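Side-chain contacts in short chain dehydrogenase (Salmonella typhi, PDB 3G1T), which is a short-chain dehydrogenase, probably an NAD(P)-dependent oxidoreductase with a Rossmann-type fold, of undetermined substrate: residues T75-A78 / E79-R82; E113-P116 / Q117-Q120; V122-V125 / N126-T130; G165-A168 / T169-F172. All blocks are in the same frame, centred on the assembly; numbering follows the deposited sequence.

Contact 1: residues T75-A78 / E79-R82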
loop_
_atom_site.group_PDB
_atom_site.type_symbol
_atom_site.label_atom_id
_atom_site.label_comp_id
_atom_site.label_asym_id
_atom_site.label_seq_id
_atom_site.Cartn_x
_atom_site.Cartn_y
_atom_site.Cartn_z
ATOM N N THR A 75 -18.035 -0.824 -1.482
ATOM C CA THR A 75 -18.724 -1.729 -2.406
ATOM C C THR A 75 -18.734 -1.210 -3.847
ATOM O O THR A 75 -19.146 -1.927 -4.751
ATOM C CB THR A 75 -20.194 -2.006 -1.986
ATOM O OG1 THR A 75 -20.955 -0.815 -2.123
ATOM C CG2 THR A 75 -20.325 -2.558 -0.551
ATOM N N CYS A 76 -18.262 0.011 -4.067
ATOM C CA CYS A 76 -18.411 0.602 -5.405
ATOM C C CYS A 76 -17.552 -0.080 -6.481
ATOM O O CYS A 76 -16.466 -0.615 -6.205
ATOM C CB CYS A 76 -18.186 2.126 -5.424
ATOM S SG CYS A 76 -16.445 2.613 -5.210
ATOM N N THR A 77 -18.101 -0.061 -7.701
ATOM C CA THR A 77 -17.455 -0.582 -8.904
ATOM C C THR A 77 -16.830 0.538 -9.704
ATOM O O THR A 77 -17.193 1.696 -9.543
ATOM C CB THR A 77 -18.499 -1.342 -9.806
ATOM O OG1 THR A 77 -19.447 -0.407 -10.369
ATOM C CG2 THR A 77 -19.279 -2.451 -8.954
ATOM N N ALA A 78 -15.876 0.201 -10.557
ATOM C CA ALA A 78 -15.352 1.153 -11.556
ATOM C C ALA A 78 -16.496 1.909 -12.302
ATOM O O ALA A 78 -16.467 3.133 -12.428
ATOM C CB ALA A 78 -14.444 0.409 -12.544
ATOM N N GLU A 79 -17.501 1.180 -12.778
ATOM C CA GLU A 79 -18.669 1.774 -13.495
ATOM C C GLU A 79 -19.464 2.751 -12.613
ATOM O O GLU A 79 -19.901 3.807 -13.078
ATOM C CB GLU A 79 -19.574 0.648 -14.003
ATOM C CG GLU A 79 -20.761 1.075 -14.870
ATOM C CD GLU A 79 -20.366 1.941 -16.076
ATOM O OE1 GLU A 79 -19.263 1.745 -16.654
ATOM O OE2 GLU A 79 -21.180 2.821 -16.457
ATOM N N GLU A 80 -19.658 2.414 -11.349
ATOM C CA GLU A 80 -20.272 3.408 -10.399
ATOM C C GLU A 80 -19.454 4.709 -10.216
ATOM O O GLU A 80 -20.023 5.817 -10.122
ATOM C CB GLU A 80 -20.549 2.758 -9.020
ATOM C CG GLU A 80 -21.879 1.932 -9.020
ATOM C CD GLU A 80 -22.088 1.059 -7.772
ATOM O OE1 GLU A 80 -21.108 0.658 -7.122
ATOM O OE2 GLU A 80 -23.266 0.741 -7.471
ATOM N N CYS A 81 -18.133 4.564 -10.155
ATOM C CA CYS A 81 -17.226 5.749 -10.120
ATOM C C CYS A 81 -17.365 6.551 -11.424
ATOM O O CYS A 81 -17.434 7.783 -11.370
ATOM C CB CYS A 81 -15.766 5.330 -9.893
ATOM S SG CYS A 81 -15.543 4.656 -8.255
ATOM N N ARG A 82 -17.410 5.857 -12.578
ATOM C CA ARG A 82 -17.602 6.522 -13.879
ATOM C C ARG A 82 -18.986 7.271 -13.936
ATOM O O ARG A 82 -19.068 8.357 -14.538
ATOM C CB ARG A 82 -17.482 5.554 -15.087
ATOM C CG ARG A 82 -16.092 4.945 -15.447
ATOM C CD ARG A 82 -14.891 5.934 -15.728
ATOM N NE ARG A 82 -13.646 5.204 -16.000
ATOM C CZ ARG A 82 -12.506 5.743 -16.448
ATOM N NH1 ARG A 82 -12.409 7.051 -16.696
ATOM N NH2 ARG A 82 -11.454 4.958 -16.674
#

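Contact 2: residues E113-P116 / Q117-Q120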
loop_
_atom_site.group_PDB
_atom_site.type_symbol
_atom_site.label_atom_id
_atom_site.label_comp_id
_atom_site.label_asym_id
_atom_site.label_seq_id
_atom_site.Cartn_x
_atom_site.Cartn_y
_atom_site.Cartn_z
ATOM N N GLU A 113 -3.107 -10.933 15.073
ATOM C CA GLU A 113 -4.582 -10.921 15.290
ATOM C C GLU A 113 -5.388 -10.209 14.229
ATOM O O GLU A 113 -6.609 -10.409 14.139
ATOM C CB GLU A 113 -4.900 -10.234 16.663
ATOM C CG GLU A 113 -4.643 -11.073 17.924
ATOM C CD GLU A 113 -4.816 -10.251 19.240
ATOM O OE1 GLU A 113 -5.564 -9.217 19.263
ATOM O OE2 GLU A 113 -4.144 -10.645 20.250
ATOM N N GLN A 114 -4.774 -9.424 13.338
ATOM C CA GLN A 114 -5.616 -8.654 12.411
ATOM C C GLN A 114 -6.622 -9.500 11.642
ATOM O O GLN A 114 -6.240 -10.470 10.965
ATOM C CB GLN A 114 -4.773 -7.938 11.359
ATOM C CG GLN A 114 -3.919 -6.811 11.887
ATOM C CD GLN A 114 -4.602 -5.478 11.811
ATOM O OE1 GLN A 114 -4.744 -4.782 12.873
ATOM N NE2 GLN A 114 -5.034 -5.064 10.597
ATOM N N ASP A 115 -7.899 -9.126 11.697
ATOM C CA ASP A 115 -8.914 -9.876 10.963
ATOM C C ASP A 115 -8.701 -9.761 9.445
ATOM O O ASP A 115 -8.687 -8.629 8.935
ATOM C CB ASP A 115 -10.306 -9.347 11.241
ATOM C CG ASP A 115 -11.310 -10.086 10.446
ATOM O OD1 ASP A 115 -11.464 -11.282 10.694
ATOM O OD2 ASP A 115 -11.897 -9.517 9.563
ATOM N N PRO A 116 -8.598 -10.891 8.718
ATOM C CA PRO A 116 -8.348 -10.762 7.244
ATOM C C PRO A 116 -9.398 -10.005 6.433
ATOM O O PRO A 116 -9.053 -9.262 5.475
ATOM C CB PRO A 116 -8.194 -12.207 6.774
ATOM C CG PRO A 116 -7.612 -12.901 8.053
ATOM C CD PRO A 116 -8.401 -12.290 9.178
ATOM N N GLN A 117 -10.663 -10.203 6.777
ATOM C CA GLN A 117 -11.746 -9.544 6.056
ATOM C C GLN A 117 -11.704 -8.051 6.307
ATOM O O GLN A 117 -11.894 -7.288 5.374
ATOM C CB GLN A 117 -13.128 -10.144 6.423
ATOM C CG GLN A 117 -14.293 -9.591 5.568
ATOM C CD GLN A 117 -14.033 -9.694 4.023
ATOM O OE1 GLN A 117 -14.176 -10.779 3.424
ATOM N NE2 GLN A 117 -13.610 -8.566 3.390
ATOM N N ILE A 118 -11.526 -7.635 7.571
ATOM C CA ILE A 118 -11.460 -6.176 7.864
ATOM C C ILE A 118 -10.260 -5.565 7.131
ATOM O O ILE A 118 -10.328 -4.432 6.567
ATOM C CB ILE A 118 -11.390 -5.813 9.366
ATOM C CG1 ILE A 118 -12.644 -6.315 10.148
ATOM C CG2 ILE A 118 -11.231 -4.337 9.487
ATOM C CD1 ILE A 118 -13.899 -5.959 9.488
ATOM N N TRP A 119 -9.178 -6.348 7.094
ATOM C CA TRP A 119 -7.922 -5.907 6.461
ATOM C C TRP A 119 -8.205 -5.626 4.955
ATOM O O TRP A 119 -7.832 -4.564 4.417
ATOM C CB TRP A 119 -6.836 -6.973 6.643
ATOM C CG TRP A 119 -5.570 -6.766 5.699
ATOM C CD1 TRP A 119 -5.540 -6.891 4.331
ATOM C CD2 TRP A 119 -4.254 -6.345 6.099
ATOM N NE1 TRP A 119 -4.258 -6.580 3.859
ATOM C CE2 TRP A 119 -3.452 -6.271 4.925
ATOM C CE3 TRP A 119 -3.655 -6.090 7.334
ATOM C CZ2 TRP A 119 -2.072 -5.928 4.975
ATOM C CZ3 TRP A 119 -2.307 -5.738 7.397
ATOM C CH2 TRP A 119 -1.518 -5.638 6.205
ATOM N N GLN A 120 -8.890 -6.557 4.280
ATOM C CA GLN A 120 -9.312 -6.381 2.873
ATOM C C GLN A 120 -10.226 -5.186 2.710
ATOM O O GLN A 120 -10.081 -4.423 1.735
ATOM C CB GLN A 120 -9.993 -7.675 2.351
ATOM C CG GLN A 120 -9.344 -8.331 1.122
ATOM C CD GLN A 120 -8.973 -9.837 1.275
ATOM O OE1 GLN A 120 -8.600 -10.464 0.304
ATOM N NE2 GLN A 120 -9.045 -10.390 2.506
#

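Contact 3: residues V122-V125 / N126-T130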
loop_
_atom_site.group_PDB
_atom_site.type_symbol
_atom_site.label_atom_id
_atom_site.label_comp_id
_atom_site.label_asym_id
_atom_site.label_seq_id
_atom_site.Cartn_x
_atom_site.Cartn_y
_atom_site.Cartn_z
ATOM N N VAL A 122 -10.311 -2.398 4.499
ATOM C CA VAL A 122 -9.477 -1.189 4.654
ATOM C C VAL A 122 -8.772 -0.933 3.327
ATOM O O VAL A 122 -8.728 0.234 2.868
ATOM C CB VAL A 122 -8.446 -1.257 5.877
ATOM C CG1 VAL A 122 -7.417 -0.131 5.837
ATOM C CG2 VAL A 122 -9.240 -1.196 7.206
ATOM N N MET A 123 -8.225 -1.991 2.731
ATOM C CA MET A 123 -7.498 -1.820 1.458
ATOM C C MET A 123 -8.486 -1.342 0.376
ATOM O O MET A 123 -8.134 -0.520 -0.485
ATOM C CB MET A 123 -6.804 -3.123 1.030
ATOM C CG MET A 123 -5.459 -3.364 1.858
ATOM S SD MET A 123 -4.094 -2.099 1.949
ATOM C CE MET A 123 -3.672 -2.325 0.267
ATOM N N GLN A 124 -9.681 -1.907 0.384
ATOM C CA GLN A 124 -10.667 -1.605 -0.651
ATOM C C GLN A 124 -11.095 -0.151 -0.568
ATOM O O GLN A 124 -11.261 0.500 -1.624
ATOM C CB GLN A 124 -11.927 -2.512 -0.545
ATOM C CG GLN A 124 -12.846 -2.441 -1.800
ATOM C CD GLN A 124 -12.099 -2.921 -3.041
ATOM O OE1 GLN A 124 -11.208 -3.731 -2.918
ATOM N NE2 GLN A 124 -12.548 -2.519 -4.253
ATOM N N VAL A 125 -11.317 0.370 0.648
ATOM C CA VAL A 125 -11.783 1.763 0.744
ATOM C C VAL A 125 -10.578 2.692 0.481
ATOM O O VAL A 125 -10.688 3.651 -0.324
ATOM C CB VAL A 125 -12.414 2.082 2.155
ATOM C CG1 VAL A 125 -12.661 3.623 2.391
ATOM C CG2 VAL A 125 -13.713 1.293 2.292
ATOM N N ASN A 126 -9.488 2.460 1.223
ATOM C CA ASN A 126 -8.448 3.474 1.340
ATOM C C ASN A 126 -7.580 3.454 0.087
ATOM O O ASN A 126 -7.035 4.505 -0.325
ATOM C CB ASN A 126 -7.551 3.274 2.587
ATOM C CG ASN A 126 -8.338 3.470 3.900
ATOM O OD1 ASN A 126 -9.571 3.690 3.820
ATOM N ND2 ASN A 126 -7.670 3.375 5.074
ATOM N N VAL A 127 -7.467 2.287 -0.537
ATOM C CA VAL A 127 -6.624 2.233 -1.720
ATOM C C VAL A 127 -7.402 1.994 -3.031
ATOM O O VAL A 127 -7.341 2.814 -3.987
ATOM C CB VAL A 127 -5.514 1.159 -1.607
ATOM C CG1 VAL A 127 -4.522 1.242 -2.813
ATOM C CG2 VAL A 127 -4.716 1.350 -0.344
ATOM N N ASN A 128 -8.109 0.894 -3.128
ATOM C CA ASN A 128 -8.633 0.566 -4.484
ATOM C C ASN A 128 -9.793 1.427 -4.945
ATOM O O ASN A 128 -9.886 1.796 -6.125
ATOM C CB ASN A 128 -9.055 -0.906 -4.575
ATOM C CG ASN A 128 -7.931 -1.866 -4.204
ATOM O OD1 ASN A 128 -6.782 -1.568 -4.388
ATOM N ND2 ASN A 128 -8.291 -3.016 -3.590
ATOM N N ALA A 129 -10.736 1.721 -4.051
ATOM C CA ALA A 129 -11.830 2.585 -4.439
ATOM C C ALA A 129 -11.405 4.047 -4.569
ATOM O O ALA A 129 -11.925 4.781 -5.376
ATOM C CB ALA A 129 -12.912 2.478 -3.397
ATOM N N THR A 130 -10.436 4.480 -3.762
ATOM C CA THR A 130 -9.953 5.826 -3.841
ATOM C C THR A 130 -9.219 5.958 -5.202
ATOM O O THR A 130 -9.372 6.947 -5.894
ATOM C CB THR A 130 -9.037 6.116 -2.615
ATOM O OG1 THR A 130 -9.835 6.084 -1.417
ATOM C CG2 THR A 130 -8.379 7.449 -2.739
#

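Contact 4: residues G165-A168 / T169-F172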
loop_
_atom_site.group_PDB
_atom_site.type_symbol
_atom_site.label_atom_id
_atom_site.label_comp_id
_atom_site.label_asym_id
_atom_site.label_seq_id
_atom_site.Cartn_x
_atom_site.Cartn_y
_atom_site.Cartn_z
ATOM N N GLY A 165 -1.451 -2.018 11.637
ATOM C CA GLY A 165 -1.997 -3.050 10.686
ATOM C C GLY A 165 -2.425 -2.565 9.292
ATOM O O GLY A 165 -1.606 -1.858 8.598
ATOM N N ALA A 166 -3.687 -2.853 8.915
ATOM C CA ALA A 166 -4.191 -2.477 7.597
ATOM C C ALA A 166 -4.157 -0.971 7.362
ATOM O O ALA A 166 -3.854 -0.506 6.289
ATOM C CB ALA A 166 -5.600 -3.063 7.368
ATOM N N TYR A 167 -4.495 -0.189 8.360
ATOM C CA TYR A 167 -4.485 1.278 8.194
ATOM C C TYR A 167 -3.102 1.801 7.717
ATOM O O TYR A 167 -3.018 2.533 6.701
ATOM C CB TYR A 167 -4.827 1.968 9.523
ATOM C CG TYR A 167 -5.147 3.456 9.312
ATOM C CD1 TYR A 167 -6.338 3.828 8.625
ATOM C CD2 TYR A 167 -4.273 4.482 9.748
ATOM C CE1 TYR A 167 -6.667 5.186 8.437
ATOM C CE2 TYR A 167 -4.615 5.858 9.529
ATOM C CZ TYR A 167 -5.803 6.155 8.920
ATOM O OH TYR A 167 -6.170 7.454 8.666
ATOM N N ALA A 168 -2.046 1.504 8.491
ATOM C CA ALA A 168 -0.671 1.957 8.153
ATOM C C ALA A 168 -0.277 1.474 6.721
ATOM O O ALA A 168 0.221 2.280 5.924
ATOM C CB ALA A 168 0.306 1.405 9.103
ATOM N N THR A 169 -0.503 0.183 6.460
ATOM C CA THR A 169 -0.251 -0.441 5.135
ATOM C C THR A 169 -0.948 0.397 4.075
ATOM O O THR A 169 -0.339 0.715 3.015
ATOM C CB THR A 169 -0.649 -1.921 5.105
ATOM O OG1 THR A 169 0.041 -2.607 6.171
ATOM C CG2 THR A 169 -0.222 -2.631 3.738
ATOM N N SER A 170 -2.229 0.696 4.300
ATOM C CA SER A 170 -3.037 1.450 3.274
ATOM C C SER A 170 -2.601 2.904 3.120
ATOM O O SER A 170 -2.778 3.491 2.033
ATOM C CB SER A 170 -4.531 1.450 3.641
ATOM O OG SER A 170 -4.805 2.402 4.687
ATOM N N LYS A 171 -2.052 3.531 4.194
ATOM C CA LYS A 171 -1.545 4.879 4.073
ATOM C C LYS A 171 -0.131 4.926 3.399
ATOM O O LYS A 171 0.158 5.873 2.662
ATOM C CB LYS A 171 -1.641 5.623 5.439
ATOM C CG LYS A 171 -3.123 5.747 5.922
ATOM C CD LYS A 171 -4.023 6.505 4.934
ATOM C CE LYS A 171 -5.441 6.891 5.423
ATOM N NZ LYS A 171 -6.165 7.622 4.293
ATOM N N PHE A 172 0.707 3.923 3.635
ATOM C CA PHE A 172 1.922 3.788 2.807
ATOM C C PHE A 172 1.473 3.663 1.352
ATOM O O PHE A 172 2.032 4.348 0.438
ATOM C CB PHE A 172 2.688 2.532 3.241
ATOM C CG PHE A 172 3.805 2.823 4.200
ATOM C CD1 PHE A 172 3.507 3.021 5.580
ATOM C CD2 PHE A 172 5.095 2.986 3.748
ATOM C CE1 PHE A 172 4.535 3.296 6.486
ATOM C CE2 PHE A 172 6.200 3.238 4.633
ATOM C CZ PHE A 172 5.875 3.414 6.057
#

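Contact 1: residues T75-A78 / E79-R82
The carboxylate of E80 folds back over the loop just ahead of its own helix and takes the backbone N-H of T77 on OE1, at 3.1 Å between T77 N and E80 OE1. The amide comes in on the anti side and 21° out of the carboxylate plane; T77 OG1 is raised on that same side, while the CA of C76 approaches OE1 from the other, 3.2 Å away. In exchange, the N-H of E80 points at the T77 hydroxyl, with 3.0 Å from E80 N to T77 OG1 and a fairly straight bond of 163°. These reciprocal bonds make a capping box with T77 as N-cap, its hydroxyl giving a first-turn amide, E80 N, an acceptor. T77 places its hydroxyl there because OG1 sits between its own N and carbonyl carbon (chi1 69°), and the extended chain of E80 then carries OE1 back across it. Ordinary helical bonds take over behind the cap, R82 N to A78 O being 2.9 Å. On the inner side the sulfurs of C76 and C81 touch at 3.8 Å, a van der Waals contact and not a disulfide. The capped end starts helix 78-91, which follows strand 67-70 at the sheet's edge. C76, A78 and R82 pack against helix 116-142 of the same chain, and A78 also meets P116 of the second subunit.

Contact 2: residues E113-P116 / Q117-Q120
D115 caps the helix that begins at P116: its OD2 accepts the N-H of I118 at 2.8 Å, measured from I118 N to D115 OD2, on the anti side and 24° out of the carboxylate plane. CG lies anti to the backbone N (chi1 178°), which swings the carboxylate over the first turn, where OD2 also rests 3.3 Å from I118 CG1. Among backbone atoms, W119 N bonds D115 O at 3.0 Å. Another acceptor, P116 O, is gripped twice by one residue: Q120 N lies 3.0 Å and Q120 NE2 3.2 Å from P116 O, reaching it from opposite faces of the carbonyl plane. The OE1 of that Q120 amide bonds Q124 NE2 of the second subunit. In the packing, the amide end of Q114 stands at the edge of the W119 ring, the two planes 77° apart. W119 itself stacks with F131 of the second subunit and gives its NE1 hydrogen to N128 OD1 there. Chemically, the helix N-terminus and the I118 N-H would probably favour the ionised form of D115, while Q120 ties the same turn to the dimer partner.

Contact 3: residues V122-V125 / N126-T130
From V122 to T130 the helix widens: N126 N still bonds V122 O four residues back, but at 126-129 the spacing stretches to five in a pi-type turn. M123 O sits at the change and accepts twice, from V127 N at 2.9 Å, well above the carbonyl plane, and from N128 N at 3.0 Å, in that plane. The five-residue spacing carries on with A129 N to Q124 O, 2.8 Å. A widened turn at this asparagine is a feature of the short-chain dehydrogenase fold, in whose relatives the residue belongs to the catalytic tetrad; N126 is consistent with that role. Its amide is fixed at both ends, OD1 by the N-H of L104 and ND2 by S170 OG, while ND2 also lies 3.6 Å from V122 CG1. M123 and V127 run side by side, M123 CE reaching V127 CG2 at 3.9 Å, and M123 also packs on its own copy in the second subunit. T130 turns its hydroxyl back to V125 O, giving its hydrogen in the carbonyl plane over 2.8 Å from OG1 to that oxygen. Facing the second subunit, Q124 and N128 meet at about a right angle, with Q124 NE2 bonded to Q120 and N128 OD1 to W119 of that subunit. N128 ND2 donates to Q124 OE1 at 3.1 Å and 173°, in its own amide plane but 51° above the plane of the Q124 carbonyl.

Contact 4: residues G165-A168 / T169-F172
Y167 and K171 lie one turn apart, and the aliphatic part of the lysine runs over one face of the tyrosine ring. K171 CG makes the CH-pi contact, 4.1 Å from the ring centroid and 16° off the normal, and farther out K171 CE passes 3.4 Å from Y167 OH. The ring is carried up beside the lysine because Y167 CG is anti to its N (chi1 -167°), while a bend at chi2 of K171 turns its chain along the ring. Its NZ ends on T152 O. This Tyr-x-x-x-Lys spacing is the signature of short-chain dehydrogenases, so the pair is probably catalytic, as in relatives, with S154 packing on the tyrosine.

The hydroxyl of S170 turns back on its own helix and gives its hydrogen to Y167 O, at 2.7 Å from S170 OG; that carbonyl also takes K171 N at 2.9 Å. T169 doubles up in a similar way on G165 O, its backbone N lying nearly along the carbonyl direction and its OG1, 3.0 Å from G165 O, rising 47° above the plane of the G165 carbonyl. F172 presents its ring edge to A168 O, with CD1 3.4 Å from it.

All this belongs to helix 165-185, which connects strands 147-152 and 190-196 in a beta-alpha-beta unit. A166, Y167 and T169 face helix 116-142, whereas A168, T169 and F172 pack against the second subunit, F172 on its own copy.

The four contacts follow one another along the chain within one Rossmann-type domain. Contact 1 starts helix 78-91; contact 2 opens helix 116-142 and contact 3 continues it, their centres 14 Å apart; contact 4 lies on helix 165-185. Contacts 3 and 4 are the nearest pair, 10 Å between centres, and bring the probable catalytic asparagine, tyrosine and lysine together. Contact 2 touches contact 4 through W119 and T169, whereas contact 1, 23 Å from contact 4, within the chain touches contact 3 alone, where C76 SG meets A129 CB. Helices 116-142 and 165-185 both face the second subunit, so the probable active site is built beside the dimer interface.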